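Local coordinates for protein enoyl-CoA hydratase/isomerase (Pseudomonas aeruginosa, PDB 3LAO) that probably adds water across the double bond of an enoyl-CoA thioester, possibly one derived from the side chain of a steroid, as a trimeric member of the enoyl-CoA hydratase/isomerase family, at residues S57-V61 and A204-A208; V109-Q113 and E196-A200. One frame throughout, in Å; residues are numbered along the deposited sequence.

Interaction 1: S57-V61 and A204-A208; sequences SRCAV and AERIA
Residues 59-61 run as an extended strand and 204-208 as a helix, with their axes nearly antiparallel (170°) and 8.4 Å apart at closest approach. Such a helix laid against the larger sheet belongs to the crotonase fold of this family. Arg58 (phi/psi -111/-16) breaks the extended conformation just before the strand. Its CA lies 5.2 Å from the CA of Ala208, and the CA of Cys59 lies 6.0 Å from that of Ala204. Inside the helix, Ala208 N donates a hydrogen bond to Ala204 O at 2.9 Å. Cys59, with chi1 t, points toward the helix: its SG sits 3.7 Å from Ala204 CB and 4.0 Å from Ile207 CD1. Small Ala204 thus lets the strand come close, and its CB also meets Val61 CG2 at 3.6 Å. Ala60 points away, onto Tyr51 of helix 38-53, so the sheet is covered by helices on both faces. On the outward side of helix 196-209, Arg206 forms a salt bridge with Asp174 of a neighbouring subunit. Arg58 extends in an m, t, t rotamer; its CB lies 3.9 Å from Ala208 CB, and NH1 donates a hydrogen bond to Ala208 O at 3.1 Å, with an N-H...O angle of 139°.

Interaction 2: V109-Q113 and E196-A200; sequences VVAVQ and ELARA
Side chains alternate along 109-113: Val109, Ala111 and Gln113 point toward the helix at 196-200, while Val110 and Val112 point away and pack on Phe69. The strand, 109-112, meets the helix almost antiparallel, at 168°, with axes 7.6 Å apart, and the CA atoms of Ala111 and Leu197 face each other at 5.5 Å. This close fit depends on short side chains. Ala111 CB is 3.7 Å from Ala200 CB, 3.7 Å from Glu196 O and 4.0 Å from Leu197 CA, so it rests almost on the helix backbone. Val109, with chi1 t, puts CG1 3.6 Å from Ala200 CB and 3.6 Å from Ala200 O. Strand 108-112 lies between 59-64 and 129-133 in the larger sheet of the crotonase fold, and helix 196-209 packs against this sheet, its first turn running nearly antiparallel to the strand. Leu197 (t, p) has CD1 4.4 Å from Ala111 CB, and its side chain also packs on Val61 and Phe63 of the neighbouring strand. Glu196 folds back in a p, m conformation, its methylene CG lying 4.1 Å from Ala111 CB and 3.9 Å from Val112 O. Its carboxylate OE2 stops 3.6 Å from Gln113 CB, a nonbonded contact, while OE1 takes a weak hydrogen bond from Gly194 N. Gln113 is p, m as well, but its amide turns to other partners: NE2 hydrogen-bonds to Gly66 O and Ala64 O, carbonyls at and just past the end of strand 59-64.

Overall arrangement
From the N terminus, the chain passes through strands 14-19 and 22-27 and helix 38-53 before it lays down strand 59-64 and then, after a long excursion, strand 108-112 parallel and next to it. Not until helix 196-209 does either contact close. Its first turn meets 109-113, closing interaction 2 over 82 intervening residues; its later turns reach 57-61, closing interaction 1 over 142. Interaction 2 is therefore nested within interaction 1, and a single helix spans two neighbouring strands of one sheet. The contacts, with centres about 12 Å apart, touch directly: Ala60 O and Val109 N probably hydrogen-bond at 2.9 Å, Val109 CG2 packs 3.8 Å from Cys59 SG, and Leu197 CD1 lies 3.8 Å from Val61 CG1.

Interaction 1: S57-V61 and A204-A208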
ATOM      1  N   SER B  57      12.143 -12.622 -25.725  1.00 38.02           N
ATOM      2  CA  SER B  57      11.366 -13.102 -24.609  1.00 30.99           C
ATOM      3  C   SER B  57      10.606 -11.886 -24.116  1.00 33.28           C
ATOM      4  O   SER B  57      11.174 -10.813 -23.954  1.00 41.19           O
ATOM      5  CB  SER B  57      12.282 -13.665 -23.533  1.00 37.88           C
ATOM      6  OG  SER B  57      13.056 -14.749 -24.048  1.00 39.23           O
ATOM      7  N   ARG B  58       9.310 -12.043 -23.931  1.00 27.96           N
ATOM      8  CA  ARG B  58       8.482 -10.944 -23.515  1.00 36.51           C
ATOM      9  C   ARG B  58       7.989 -11.146 -22.125  1.00 35.08           C
ATOM     10  O   ARG B  58       7.540 -10.202 -21.490  1.00 42.88           O
ATOM     11  CB  ARG B  58       7.287 -10.786 -24.436  1.00 36.75           C
ATOM     12  CG  ARG B  58       7.674 -10.195 -25.753  1.00 40.68           C
ATOM     13  CD  ARG B  58       6.480 -10.240 -26.699  1.00 43.96           C
ATOM     14  NE  ARG B  58       6.818  -9.860 -28.067  1.00 44.94           N
ATOM     15  CZ  ARG B  58       5.992  -9.182 -28.861  1.00 46.69           C
ATOM     16  NH1 ARG B  58       4.796  -8.798 -28.407  1.00 40.97           N
ATOM     17  NH2 ARG B  58       6.355  -8.874 -30.102  1.00 40.37           N
ATOM     18  N   CYS B  59       8.081 -12.373 -21.643  1.00 32.80           N
ATOM     19  CA  CYS B  59       7.706 -12.657 -20.280  1.00 29.78           C
ATOM     20  C   CYS B  59       8.423 -13.939 -19.803  1.00 36.86           C
ATOM     21  O   CYS B  59       8.658 -14.893 -20.559  1.00 33.70           O
ATOM     22  CB  CYS B  59       6.199 -12.822 -20.218  1.00 33.36           C
ATOM     23  SG  CYS B  59       5.480 -12.863 -18.546  1.00 28.11           S
ATOM     24  N   ALA B  60       8.805 -13.948 -18.543  1.00 35.90           N
ATOM     25  CA  ALA B  60       9.471 -15.103 -17.988  1.00 33.68           C
ATOM     26  C   ALA B  60       8.477 -15.833 -17.076  1.00 37.76           C
ATOM     27  O   ALA B  60       7.705 -15.192 -16.355  1.00 33.93           O
ATOM     28  CB  ALA B  60      10.675 -14.631 -17.211  1.00 27.41           C
ATOM     29  N   VAL B  61       8.471 -17.160 -17.105  1.00 35.71           N
ATOM     30  CA  VAL B  61       7.690 -17.901 -16.110  1.00 36.25           C
ATOM     31  C   VAL B  61       8.604 -18.721 -15.200  1.00 36.52           C
ATOM     32  O   VAL B  61       9.323 -19.638 -15.657  1.00 36.27           O
ATOM     33  CB  VAL B  61       6.699 -18.850 -16.780  1.00 35.36           C
ATOM     34  CG1 VAL B  61       5.888 -19.551 -15.724  1.00 28.33           C
ATOM     35  CG2 VAL B  61       5.818 -18.072 -17.764  1.00 22.76           C
ATOM     36  N   ALA B 204       0.995 -15.242 -18.716  1.00 32.98           N
ATOM     37  CA  ALA B 204       2.233 -14.835 -19.355  1.00 32.90           C
ATOM     38  C   ALA B 204       2.012 -14.657 -20.838  1.00 36.65           C
ATOM     39  O   ALA B 204       2.548 -13.731 -21.431  1.00 37.60           O
ATOM     40  CB  ALA B 204       3.329 -15.867 -19.122  1.00 29.31           C
ATOM     41  N   GLU B 205       1.250 -15.559 -21.450  1.00 36.98           N
ATOM     42  CA  GLU B 205       0.814 -15.342 -22.833  1.00 39.71           C
ATOM     43  C   GLU B 205       0.041 -14.019 -22.989  1.00 39.77           C
ATOM     44  O   GLU B 205       0.249 -13.274 -23.956  1.00 37.72           O
ATOM     45  CB  GLU B 205       0.027 -16.533 -23.379  1.00 34.60           C
ATOM     46  CG  GLU B 205       0.932 -17.528 -24.154  1.00 99.00           C
ATOM     47  CD  GLU B 205       0.654 -19.004 -23.809  1.00103.92           C
ATOM     48  OE1 GLU B 205      -0.403 -19.309 -23.194  1.00106.07           O
ATOM     49  OE2 GLU B 205       1.499 -19.865 -24.156  1.00102.39           O
ATOM     50  N   ARG B 206      -0.799 -13.696 -22.016  1.00 30.18           N
ATOM     51  CA  ARG B 206      -1.514 -12.436 -22.089  1.00 35.28           C
ATOM     52  C   ARG B 206      -0.592 -11.176 -22.040  1.00 38.28           C
ATOM     53  O   ARG B 206      -0.826 -10.221 -22.768  1.00 33.45           O
ATOM     54  CB  ARG B 206      -2.623 -12.387 -21.040  1.00 37.71           C
ATOM     55  CG  ARG B 206      -3.783 -11.498 -21.439  1.00 51.65           C
ATOM     56  CD  ARG B 206      -4.852 -12.296 -22.153  1.00 65.36           C
ATOM     57  NE  ARG B 206      -6.170 -12.176 -21.528  1.00 81.27           N
ATOM     58  CZ  ARG B 206      -6.483 -12.619 -20.304  1.00 88.61           C
ATOM     59  NH1 ARG B 206      -5.568 -13.205 -19.523  1.00 86.20           N
ATOM     60  NH2 ARG B 206      -7.723 -12.462 -19.851  1.00 90.97           N
ATOM     61  N   ILE B 207       0.446 -11.195 -21.197  1.00 30.37           N
ATOM     62  CA  ILE B 207       1.391 -10.100 -21.063  1.00 22.10           C
ATOM     63  C   ILE B 207       2.236 -10.063 -22.330  1.00 33.79           C
ATOM     64  O   ILE B 207       2.633  -8.997 -22.817  1.00 36.09           O
ATOM     65  CB  ILE B 207       2.331 -10.322 -19.830  1.00 33.79           C
ATOM     66  CG1 ILE B 207       1.581 -10.139 -18.503  1.00 33.22           C
ATOM     67  CG2 ILE B 207       3.604  -9.461 -19.880  1.00 26.00           C
ATOM     68  CD1 ILE B 207       2.416 -10.642 -17.251  1.00 17.14           C
ATOM     69  N   ALA B 208       2.533 -11.236 -22.875  1.00 28.03           N
ATOM     70  CA  ALA B 208       3.302 -11.271 -24.118  1.00 34.30           C
ATOM     71  C   ALA B 208       2.558 -10.731 -25.366  1.00 35.96           C
ATOM     72  O   ALA B 208       3.192 -10.487 -26.373  1.00 34.39           O
ATOM     73  CB  ALA B 208       3.877 -12.697 -24.396  1.00 28.57           C
TER

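Interaction 2: V109-Q113 and E196-A200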
ATOM      1  N   VAL B 109       6.274 -13.940 -14.114  1.00 31.22           N
ATOM      2  CA  VAL B 109       5.095 -14.579 -13.596  1.00 34.61           C
ATOM      3  C   VAL B 109       5.622 -15.797 -12.856  1.00 37.99           C
ATOM      4  O   VAL B 109       6.567 -16.438 -13.313  1.00 35.10           O
ATOM      5  CB  VAL B 109       4.185 -15.059 -14.733  1.00 33.05           C
ATOM      6  CG1 VAL B 109       3.152 -16.076 -14.203  1.00 25.30           C
ATOM      7  CG2 VAL B 109       3.515 -13.887 -15.408  1.00 35.41           C
ATOM      8  N   VAL B 110       5.032 -16.114 -11.712  1.00 31.20           N
ATOM      9  CA  VAL B 110       5.512 -17.244 -10.975  1.00 25.72           C
ATOM     10  C   VAL B 110       4.391 -18.205 -10.584  1.00 31.75           C
ATOM     11  O   VAL B 110       3.298 -17.779 -10.151  1.00 34.60           O
ATOM     12  CB  VAL B 110       6.317 -16.805  -9.727  1.00 33.34           C
ATOM     13  CG1 VAL B 110       5.380 -16.102  -8.665  1.00 27.10           C
ATOM     14  CG2 VAL B 110       6.986 -18.021  -9.143  1.00 27.84           C
ATOM     15  N   ALA B 111       4.673 -19.497 -10.731  1.00 31.04           N
ATOM     16  CA  ALA B 111       3.769 -20.575 -10.287  1.00 29.99           C
ATOM     17  C   ALA B 111       4.355 -21.346  -9.097  1.00 27.38           C
ATOM     18  O   ALA B 111       5.479 -21.829  -9.179  1.00 27.55           O
ATOM     19  CB  ALA B 111       3.499 -21.541 -11.458  1.00 25.64           C
ATOM     20  N   VAL B 112       3.588 -21.490  -8.015  1.00 24.40           N
ATOM     21  CA  VAL B 112       4.057 -22.191  -6.812  1.00 28.35           C
ATOM     22  C   VAL B 112       3.098 -23.274  -6.300  1.00 33.65           C
ATOM     23  O   VAL B 112       1.879 -23.106  -6.300  1.00 29.21           O
ATOM     24  CB  VAL B 112       4.222 -21.252  -5.620  1.00 28.39           C
ATOM     25  CG1 VAL B 112       5.151 -20.091  -5.945  1.00 27.73           C
ATOM     26  CG2 VAL B 112       2.912 -20.765  -5.253  1.00 32.36           C
ATOM     27  N   GLN B 113       3.684 -24.336  -5.767  1.00 33.34           N
ATOM     28  CA  GLN B 113       2.931 -25.474  -5.249  1.00 38.44           C
ATOM     29  C   GLN B 113       3.610 -26.102  -4.046  1.00 37.36           C
ATOM     30  O   GLN B 113       4.852 -26.072  -3.910  1.00 30.00           O
ATOM     31  CB  GLN B 113       2.810 -26.559  -6.320  1.00 37.57           C
ATOM     32  CG  GLN B 113       4.057 -27.454  -6.448  1.00 34.09           C
ATOM     33  CD  GLN B 113       5.163 -26.850  -7.308  1.00 42.76           C
ATOM     34  OE1 GLN B 113       5.476 -25.649  -7.207  1.00 41.93           O
ATOM     35  NE2 GLN B 113       5.793 -27.696  -8.143  1.00 42.10           N
ATOM     36  N   GLU B 196      -1.377 -24.966 -11.623  1.00 35.68           N
ATOM     37  CA  GLU B 196      -0.760 -23.678 -11.386  1.00 35.28           C
ATOM     38  C   GLU B 196       0.128 -23.248 -12.565  1.00 35.42           C
ATOM     39  O   GLU B 196       0.187 -22.068 -12.904  1.00 37.28           O
ATOM     40  CB  GLU B 196      -0.061 -23.591 -10.017  1.00 28.67           C
ATOM     41  CG  GLU B 196       1.176 -24.468  -9.859  1.00 35.62           C
ATOM     42  CD  GLU B 196       0.873 -25.987  -9.685  1.00 48.20           C
ATOM     43  OE1 GLU B 196      -0.313 -26.386  -9.488  1.00 38.95           O
ATOM     44  OE2 GLU B 196       1.850 -26.783  -9.750  1.00 53.66           O
ATOM     45  N   LEU B 197       0.800 -24.185 -13.212  1.00 30.36           N
ATOM     46  CA  LEU B 197       1.700 -23.764 -14.274  1.00 29.96           C
ATOM     47  C   LEU B 197       0.893 -23.444 -15.520  1.00 38.54           C
ATOM     48  O   LEU B 197       1.190 -22.467 -16.201  1.00 43.72           O
ATOM     49  CB  LEU B 197       2.764 -24.805 -14.571  1.00 31.60           C
ATOM     50  CG  LEU B 197       3.730 -24.421 -15.695  1.00 39.49           C
ATOM     51  CD1 LEU B 197       4.483 -23.078 -15.502  1.00 24.43           C
ATOM     52  CD2 LEU B 197       4.691 -25.566 -15.901  1.00 39.60           C
ATOM     53  N   ALA B 198      -0.148 -24.229 -15.806  1.00 37.46           N
ATOM     54  CA  ALA B 198      -0.970 -23.946 -16.982  1.00 34.30           C
ATOM     55  C   ALA B 198      -1.562 -22.550 -16.876  1.00 35.80           C
ATOM     56  O   ALA B 198      -1.682 -21.813 -17.870  1.00 43.67           O
ATOM     57  CB  ALA B 198      -2.058 -24.941 -17.132  1.00 24.18           C
ATOM     58  N   ARG B 199      -1.929 -22.193 -15.657  1.00 34.31           N
ATOM     59  CA  ARG B 199      -2.561 -20.914 -15.389  1.00 30.66           C
ATOM     60  C   ARG B 199      -1.554 -19.775 -15.460  1.00 33.20           C
ATOM     61  O   ARG B 199      -1.798 -18.767 -16.113  1.00 35.00           O
ATOM     62  CB  ARG B 199      -3.215 -20.945 -14.028  1.00 34.79           C
ATOM     63  CG  ARG B 199      -4.113 -19.780 -13.821  1.00 39.73           C
ATOM     64  CD  ARG B 199      -5.122 -19.682 -14.965  1.00 40.23           C
ATOM     65  NE  ARG B 199      -5.736 -18.370 -14.955  1.00 53.96           N
ATOM     66  CZ  ARG B 199      -6.838 -18.053 -15.620  1.00 74.02           C
ATOM     67  NH1 ARG B 199      -7.467 -18.980 -16.346  1.00 78.67           N
ATOM     68  NH2 ARG B 199      -7.320 -16.807 -15.551  1.00 75.79           N
ATOM     69  N   ALA B 200      -0.411 -19.951 -14.808  1.00 30.67           N
ATOM     70  CA  ALA B 200       0.682 -19.000 -14.942  1.00 33.24           C
ATOM     71  C   ALA B 200       1.030 -18.722 -16.412  1.00 31.47           C
ATOM     72  O   ALA B 200       1.219 -17.572 -16.815  1.00 29.69           O
ATOM     73  CB  ALA B 200       1.938 -19.475 -14.148  1.00 25.28           C
TER